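Local atomic coordinates of aldehyde dehydrogenase 12 (Zea mays, PDB entry 6D97), a protein that catalyses the NAD+-dependent oxidation of L-glutamate gamma-semialdehyde to glutamate, the last step of proline catabolism in plants. Residues 302-307 with 335-340; 379-384 with 427-432; 413-418 with 437-442. All blocks are in the same frame, centred on the assembly; numbering follows the deposited sequence.

Contact 1 of 3, residues 302-307 with 335-340; sequences LGPDVQ and FMHKNW
The tight part of this contact is a clamp on the indole of W340. L302 CD1 lies over one face, 3.7 Å from W340 CG. V306 CG2 lies over the opposite face, 3.6 Å from W340 CD1. Both methyls make CH-pi contacts with the five-membered ring. The L302 side chain crosses the indole at about a right angle, while V306 runs past it in the opposite direction. At the ring edge W340 NE1 gives a bent, weak hydrogen bond to G303 O (2.9 Å, 127°). NE1 also bonds weakly to a water, which donates to D305 O. Beside it, at the end of the strand pair, L302 N bonds almost straight to F335 O at 2.9 Å.

The side with P304 and N339 is more open to solvent. Here P304 CB sits over a face of the H337 imidazole, 3.6 Å from H337 NE2. N339 N bonds in the ring plane to H337 ND1 and helps to fix the ring's rotation. The exposed N339 side chain still makes a good bond: ND2 reaches a lone pair of P304 O at 2.9 Å and 176°. D305 turns away and bonds to S468 and N469 N. Strands 298-302 and 331-337 are parallel neighbours joined through helix 309-321. The contact thus ties together the C-terminal ends of the two strands of a beta-alpha-beta crossover in the aldehyde dehydrogenase fold.

Contact 2 of 3, residues 379-384 with 427-432; sequences NNLLKI and ELVTKE
L428 lays its CD2 methyl over the backbone of N380, 3.5 Å from N380 O. Both its methyls rest against N380 CB, CD2 at 3.9 Å and CD1 at 4.0 Å. The side chain reaches there because CG stands anti to the backbone N (chi1 179°). L381 comes in next to it. Its CD2 touches L428 CG at 3.8 Å and V429 CG2 at 3.7 Å. It crosses L428 obliquely and V429 at about a right angle. I384 adds a looser contact, with CD1 at 4.2 Å from both L428 CD2 and V429 CG2.

The segments belong to the C-terminal part of helix 371-382, with the residues that follow it, and to the short helix 425-429. This is helix-to-helix packing in an alpha/beta fold: L381 also reaches F437 and V439 on strand 437-443, and V429 touches I420 of helix 417-420. The side-chain contacts between L381, I384, L428 and V429 are apolar. An alanine at L428 would probably loosen the contact, because both methyls over N380 and the CG that meets L381 CD2 would be gone.

N380 OD1 accepts a bond from K383 NZ at 3.3 Å. Following helix 371-382, I384 bonds through its N to L381 O, and it points toward the other helix. L428 also packs on H377, about one turn before L381 on the same helix.

Contact 3 of 3, residues 413-418 with 437-442; sequences VFVPLE and FQVVTE
V413 pairs with V439 and F414 with V440 in a parallel beta ladder, so the side chains alternate between the two faces of the sheet. On the face of V413 and V439 the contacts are apolar. V413 CG2 crosses obliquely to the F437 ring, 3.7 Å from F437 CZ. V415 CG2 meets V439 CG1 at 3.9 Å, again obliquely.

F414 holds CG anti to the backbone N (chi1 176°), and its ring lies along the neighbouring backbone. Its CD1 is 3.3 Å from V440 O, and CE1 stands by T441 CA and E442 N. Three backbone bonds carry the ladder. V413 N donates to Q438 O in the carbonyl plane. V440 N reaches V413 O at 2.9 Å from 40° out of the plane of the V413 carbonyl. V415 N meets V440 O nearly along the C=O axis, at 2.9 Å.

Beyond the ladder T441 takes over. Its OG1, anti to the backbone N (chi1 -163°), donates to V415 O at 2.6 Å, and its CG2 takes the crowded position. P416 is the N-cap of helix 417-420. The amide L417 N bonds to a water at 2.6 Å, which in turn donates to E442 O and bridges the helix start to the strand.

Strand 437-443 lies between strands 411-414 and 331-337. Helix 371-382 covers the face of V413 and V439 through M378 and L381. On the face of F414 and V440, L390 of the antiparallel strand 388-391, outermost in this chain's sheet, touches both.

From the N terminus, contact 1 comes first. It closes the loop through helix 309-321 and joins strands 298-302 and 331-337. Contact 2 opens next, on helix 371-382. Contact 3 opens before contact 2 has closed on helix 425-429, and closes later on strand 437-443, so these two cross. Contacts 1 and 3 share the mixed sheet: M336 N and T441 O are 2.7 Å apart, a probable hydrogen bond between adjacent strands. Contacts 2 and 3 meet where L381 CD1 packs on F437 CZ at 3.4 Å, which sets helix 371-382 against strand 437-443. Contacts 1 and 2 do not touch; their nearest atoms are about 7 Å apart.

Contact 1 of 3, residues 302-307 with 335-340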
# COMPACT_ATOMS: atom_id res chain seq x y z
N LEU A 302 -4.94 24.39 24.41
CA LEU A 302 -6.37 24.65 24.33
C LEU A 302 -6.61 25.77 23.32
O LEU A 302 -6.00 26.84 23.42
CB LEU A 302 -6.94 25.05 25.70
CG LEU A 302 -6.70 24.16 26.92
CD1 LEU A 302 -7.42 24.74 28.12
CD2 LEU A 302 -7.14 22.73 26.67
N GLY A 303 -7.48 25.51 22.36
CA GLY A 303 -7.82 26.50 21.36
C GLY A 303 -8.76 27.55 21.90
O GLY A 303 -9.14 27.56 23.08
N PRO A 304 -9.15 28.48 21.02
CA PRO A 304 -10.02 29.58 21.46
C PRO A 304 -11.47 29.18 21.68
O PRO A 304 -12.18 29.90 22.40
CB PRO A 304 -9.90 30.59 20.32
CG PRO A 304 -9.64 29.75 19.12
CD PRO A 304 -8.82 28.57 19.59
N ASP A 305 -11.94 28.08 21.10
CA ASP A 305 -13.35 27.72 21.14
C ASP A 305 -13.64 26.91 22.40
O ASP A 305 -13.49 25.69 22.43
CB ASP A 305 -13.75 26.97 19.87
CG ASP A 305 -12.78 25.86 19.53
OD1 ASP A 305 -11.57 26.03 19.80
OD2 ASP A 305 -13.22 24.82 19.01
N VAL A 306 -14.09 27.61 23.45
CA VAL A 306 -14.36 26.96 24.72
C VAL A 306 -15.66 26.17 24.64
O VAL A 306 -16.70 26.69 24.23
CB VAL A 306 -14.43 28.00 25.85
CG1 VAL A 306 -14.70 27.33 27.19
CG2 VAL A 306 -13.15 28.82 25.89
N GLN A 307 -15.60 24.90 25.04
CA GLN A 307 -16.77 24.02 25.07
C GLN A 307 -16.39 22.72 25.77
O GLN A 307 -15.21 22.41 25.93
CB GLN A 307 -17.29 23.73 23.66
CG GLN A 307 -16.30 23.00 22.78
CD GLN A 307 -16.74 22.94 21.33
OE1 GLN A 307 -16.28 23.74 20.51
NE2 GLN A 307 -17.62 22.01 21.01
N PHE A 335 -1.00 24.75 27.74
CA PHE A 335 -1.11 26.11 27.20
C PHE A 335 -2.60 26.45 27.11
O PHE A 335 -3.30 26.00 26.20
CB PHE A 335 -0.44 26.21 25.82
CG PHE A 335 1.02 25.87 25.82
CD1 PHE A 335 1.98 26.85 26.08
CD2 PHE A 335 1.45 24.58 25.54
CE1 PHE A 335 3.33 26.54 26.07
CE2 PHE A 335 2.80 24.27 25.53
CZ PHE A 335 3.74 25.25 25.79
N MET A 336 -3.07 27.27 28.04
CA MET A 336 -4.48 27.65 28.10
C MET A 336 -4.71 28.93 27.31
O MET A 336 -4.13 29.98 27.62
CB MET A 336 -4.94 27.86 29.54
CG MET A 336 -4.96 26.62 30.42
SD MET A 336 -5.62 27.04 32.04
CE MET A 336 -7.14 27.84 31.54
N HIS A 337 -5.58 28.86 26.29
CA HIS A 337 -6.03 30.08 25.64
C HIS A 337 -6.81 30.93 26.64
O HIS A 337 -7.55 30.41 27.48
CB HIS A 337 -6.91 29.76 24.43
CG HIS A 337 -7.15 30.93 23.53
ND1 HIS A 337 -7.92 32.02 23.90
CD2 HIS A 337 -6.73 31.19 22.27
CE1 HIS A 337 -7.95 32.89 22.91
NE2 HIS A 337 -7.24 32.41 21.91
N LYS A 338 -6.64 32.25 26.55
CA LYS A 338 -7.23 33.16 27.53
C LYS A 338 -8.73 32.97 27.65
O LYS A 338 -9.30 33.19 28.73
CB LYS A 338 -6.90 34.61 27.16
CG LYS A 338 -7.12 35.62 28.28
CD LYS A 338 -6.74 37.02 27.84
CE LYS A 338 -6.93 38.03 28.96
NZ LYS A 338 -8.35 38.11 29.41
N ASN A 339 -9.39 32.55 26.57
CA ASN A 339 -10.84 32.33 26.61
C ASN A 339 -11.22 31.28 27.64
O ASN A 339 -12.34 31.31 28.16
CB ASN A 339 -11.35 31.93 25.23
CG ASN A 339 -11.13 33.00 24.19
OD1 ASN A 339 -10.77 34.13 24.51
ND2 ASN A 339 -11.36 32.65 22.93
N TRP A 340 -10.31 30.36 27.96
CA TRP A 340 -10.60 29.30 28.91
C TRP A 340 -10.43 29.73 30.36
O TRP A 340 -10.79 28.96 31.26
CB TRP A 340 -9.71 28.08 28.64
CG TRP A 340 -10.14 27.23 27.49
CD1 TRP A 340 -9.84 27.42 26.17
CD2 TRP A 340 -10.95 26.05 27.55
NE1 TRP A 340 -10.41 26.43 25.41
CE2 TRP A 340 -11.10 25.58 26.23
CE3 TRP A 340 -11.57 25.34 28.59
CZ2 TRP A 340 -11.84 24.44 25.92
CZ3 TRP A 340 -12.30 24.21 28.28
CH2 TRP A 340 -12.43 23.77 26.96
O HOH W 1 -11.01 24.96 22.38

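Contact 2 of 3, residues 379-384 with 427-432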
# COMPACT_ATOMS: atom_id res chain seq x y z
N ASN A 379 9.76 24.46 43.86
CA ASN A 379 10.30 25.69 44.42
C ASN A 379 11.17 26.43 43.41
O ASN A 379 11.17 27.66 43.37
CB ASN A 379 11.08 25.38 45.70
CG ASN A 379 10.18 25.01 46.86
OD1 ASN A 379 9.08 25.56 47.00
ND2 ASN A 379 10.62 24.07 47.69
N ASN A 380 11.94 25.69 42.60
CA ASN A 380 12.73 26.33 41.56
C ASN A 380 11.83 27.07 40.57
O ASN A 380 12.16 28.17 40.12
CB ASN A 380 13.59 25.30 40.83
CG ASN A 380 14.77 24.85 41.65
OD1 ASN A 380 15.20 25.54 42.58
ND2 ASN A 380 15.31 23.68 41.32
N LEU A 381 10.69 26.47 40.21
CA LEU A 381 9.75 27.15 39.32
C LEU A 381 9.15 28.38 39.99
O LEU A 381 8.94 29.41 39.34
CB LEU A 381 8.64 26.18 38.89
CG LEU A 381 9.05 25.06 37.94
CD1 LEU A 381 7.93 24.05 37.79
CD2 LEU A 381 9.41 25.65 36.60
N LEU A 382 8.89 28.29 41.30
CA LEU A 382 8.25 29.40 42.01
C LEU A 382 9.15 30.62 42.15
O LEU A 382 8.65 31.69 42.50
CB LEU A 382 7.79 28.93 43.39
CG LEU A 382 6.59 27.98 43.35
CD1 LEU A 382 6.26 27.46 44.74
CD2 LEU A 382 5.39 28.67 42.73
N LYS A 383 10.45 30.48 41.88
CA LYS A 383 11.32 31.65 41.84
C LYS A 383 11.00 32.56 40.66
O LYS A 383 11.44 33.71 40.64
CB LYS A 383 12.79 31.22 41.78
CG LYS A 383 13.27 30.46 43.00
CD LYS A 383 14.64 29.84 42.77
CE LYS A 383 15.13 29.12 44.01
NZ LYS A 383 16.39 28.36 43.75
N ILE A 384 10.25 32.06 39.68
CA ILE A 384 9.96 32.80 38.46
C ILE A 384 8.84 33.80 38.73
O ILE A 384 7.85 33.48 39.39
CB ILE A 384 9.60 31.82 37.33
CG1 ILE A 384 10.79 30.90 37.05
CG2 ILE A 384 9.18 32.58 36.08
CD1 ILE A 384 10.43 29.67 36.24
N GLU A 427 14.50 25.85 30.04
CA GLU A 427 15.06 24.54 30.35
C GLU A 427 14.50 23.99 31.66
O GLU A 427 14.24 22.78 31.77
CB GLU A 427 16.59 24.61 30.42
CG GLU A 427 17.32 24.90 29.11
CD GLU A 427 17.09 26.31 28.61
OE1 GLU A 427 16.76 27.17 29.43
OE2 GLU A 427 17.23 26.56 27.41
N LEU A 428 14.28 24.85 32.66
CA LEU A 428 13.65 24.42 33.90
C LEU A 428 12.18 24.04 33.68
O LEU A 428 11.72 22.98 34.16
CB LEU A 428 13.77 25.52 34.96
CG LEU A 428 13.13 25.25 36.32
CD1 LEU A 428 13.87 24.14 37.03
CD2 LEU A 428 13.09 26.52 37.15
N VAL A 429 11.41 24.88 32.99
CA VAL A 429 9.97 24.66 32.80
C VAL A 429 9.73 23.39 31.98
O VAL A 429 8.83 22.59 32.29
CB VAL A 429 9.31 25.91 32.17
CG1 VAL A 429 7.95 25.58 31.52
CG2 VAL A 429 9.17 27.01 33.20
N THR A 430 10.52 23.17 30.93
CA THR A 430 10.36 22.02 30.05
C THR A 430 11.10 20.78 30.55
O THR A 430 11.32 19.84 29.78
CB THR A 430 10.80 22.38 28.63
OG1 THR A 430 12.20 22.65 28.63
CG2 THR A 430 10.03 23.63 28.12
N LYS A 431 11.50 20.75 31.81
CA LYS A 431 12.16 19.57 32.37
C LYS A 431 11.12 18.51 32.69
O LYS A 431 10.11 18.79 33.34
CB LYS A 431 12.94 19.97 33.62
CG LYS A 431 13.62 18.84 34.36
CD LYS A 431 13.98 19.29 35.76
CE LYS A 431 14.67 18.20 36.53
NZ LYS A 431 16.14 18.26 36.36
N GLU A 432 11.35 17.28 32.23
CA GLU A 432 10.40 16.21 32.48
C GLU A 432 10.51 15.73 33.92
O GLU A 432 11.59 15.31 34.35
CB GLU A 432 10.63 15.04 31.52
CG GLU A 432 9.55 13.97 31.61
CD GLU A 432 9.97 12.67 30.98
OE1 GLU A 432 11.17 12.35 31.06
OE2 GLU A 432 9.11 11.96 30.42

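Contact 3 of 3, residues 413-418 with 437-442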
# COMPACT_ATOMS: atom_id res chain seq x y z
N VAL A 413 1.61 23.90 38.54
CA VAL A 413 2.22 25.19 38.83
C VAL A 413 2.00 26.09 37.62
O VAL A 413 2.37 25.73 36.50
CB VAL A 413 3.71 25.07 39.15
CG1 VAL A 413 4.33 26.45 39.30
CG2 VAL A 413 3.92 24.25 40.42
N PHE A 414 1.41 27.26 37.85
CA PHE A 414 1.29 28.24 36.79
C PHE A 414 2.60 29.00 36.63
O PHE A 414 3.23 29.39 37.61
CB PHE A 414 0.16 29.23 37.10
CG PHE A 414 0.03 30.34 36.09
CD1 PHE A 414 -0.62 30.13 34.88
CD2 PHE A 414 0.55 31.60 36.36
CE1 PHE A 414 -0.74 31.15 33.96
CE2 PHE A 414 0.43 32.62 35.44
CZ PHE A 414 -0.22 32.40 34.24
N VAL A 415 3.01 29.18 35.38
CA VAL A 415 4.14 30.04 35.04
C VAL A 415 3.73 30.91 33.86
O VAL A 415 3.28 30.38 32.83
CB VAL A 415 5.41 29.22 34.72
CG1 VAL A 415 6.57 30.15 34.42
CG2 VAL A 415 5.75 28.27 35.86
N PRO A 416 3.84 32.24 33.97
CA PRO A 416 3.43 33.10 32.85
C PRO A 416 4.20 32.76 31.58
O PRO A 416 5.40 32.46 31.62
CB PRO A 416 3.76 34.51 33.35
CG PRO A 416 3.75 34.40 34.83
CD PRO A 416 4.28 33.02 35.13
N LEU A 417 3.49 32.79 30.44
CA LEU A 417 4.07 32.34 29.18
C LEU A 417 5.33 33.13 28.82
O LEU A 417 6.32 32.56 28.36
CB LEU A 417 3.04 32.45 28.06
CG LEU A 417 3.53 32.16 26.64
CD1 LEU A 417 4.05 30.74 26.55
CD2 LEU A 417 2.42 32.39 25.64
N GLU A 418 5.30 34.45 29.04
CA GLU A 418 6.44 35.28 28.67
C GLU A 418 7.69 34.94 29.47
O GLU A 418 8.81 35.11 28.97
CB GLU A 418 6.09 36.76 28.84
CG GLU A 418 5.29 37.35 27.70
CD GLU A 418 4.21 38.29 28.18
OE1 GLU A 418 3.11 37.81 28.52
OE2 GLU A 418 4.46 39.52 28.22
N PHE A 437 2.85 15.92 38.13
CA PHE A 437 3.30 17.31 38.14
C PHE A 437 3.18 17.87 36.74
O PHE A 437 3.65 17.25 35.77
CB PHE A 437 4.75 17.44 38.65
CG PHE A 437 5.22 18.87 38.80
CD1 PHE A 437 5.70 19.58 37.72
CD2 PHE A 437 5.16 19.50 40.03
CE1 PHE A 437 6.11 20.90 37.86
CE2 PHE A 437 5.58 20.83 40.16
CZ PHE A 437 6.05 21.52 39.08
N GLN A 438 2.58 19.06 36.62
CA GLN A 438 2.46 19.71 35.33
C GLN A 438 2.62 21.22 35.51
O GLN A 438 2.40 21.76 36.60
CB GLN A 438 1.10 19.43 34.66
CG GLN A 438 -0.10 19.85 35.50
CD GLN A 438 -1.39 19.77 34.72
OE1 GLN A 438 -1.43 20.05 33.53
NE2 GLN A 438 -2.45 19.41 35.40
N VAL A 439 2.98 21.89 34.42
CA VAL A 439 3.02 23.35 34.37
C VAL A 439 1.82 23.82 33.55
O VAL A 439 1.50 23.24 32.51
CB VAL A 439 4.34 23.86 33.77
CG1 VAL A 439 4.34 25.38 33.64
CG2 VAL A 439 5.52 23.39 34.63
N VAL A 440 1.14 24.85 34.04
CA VAL A 440 0.03 25.48 33.34
C VAL A 440 0.45 26.90 32.99
O VAL A 440 1.12 27.59 33.77
CB VAL A 440 -1.25 25.47 34.18
CG1 VAL A 440 -2.37 26.20 33.48
CG2 VAL A 440 -1.66 24.04 34.50
N THR A 441 0.07 27.35 31.79
CA THR A 441 0.31 28.72 31.37
C THR A 441 -0.85 29.19 30.52
O THR A 441 -1.75 28.42 30.14
CB THR A 441 1.63 28.84 30.60
OG1 THR A 441 2.02 30.22 30.56
CG2 THR A 441 1.49 28.32 29.19
N GLU A 442 -0.85 30.49 30.23
CA GLU A 442 -1.93 31.13 29.50
C GLU A 442 -1.36 31.92 28.33
O GLU A 442 -0.29 32.53 28.43
CB GLU A 442 -2.74 32.06 30.41
CG GLU A 442 -3.95 32.67 29.72
CD GLU A 442 -4.55 33.81 30.51
OE1 GLU A 442 -5.45 33.55 31.34
OE2 GLU A 442 -4.13 34.97 30.31
O HOH W 2 0.91 33.23 30.76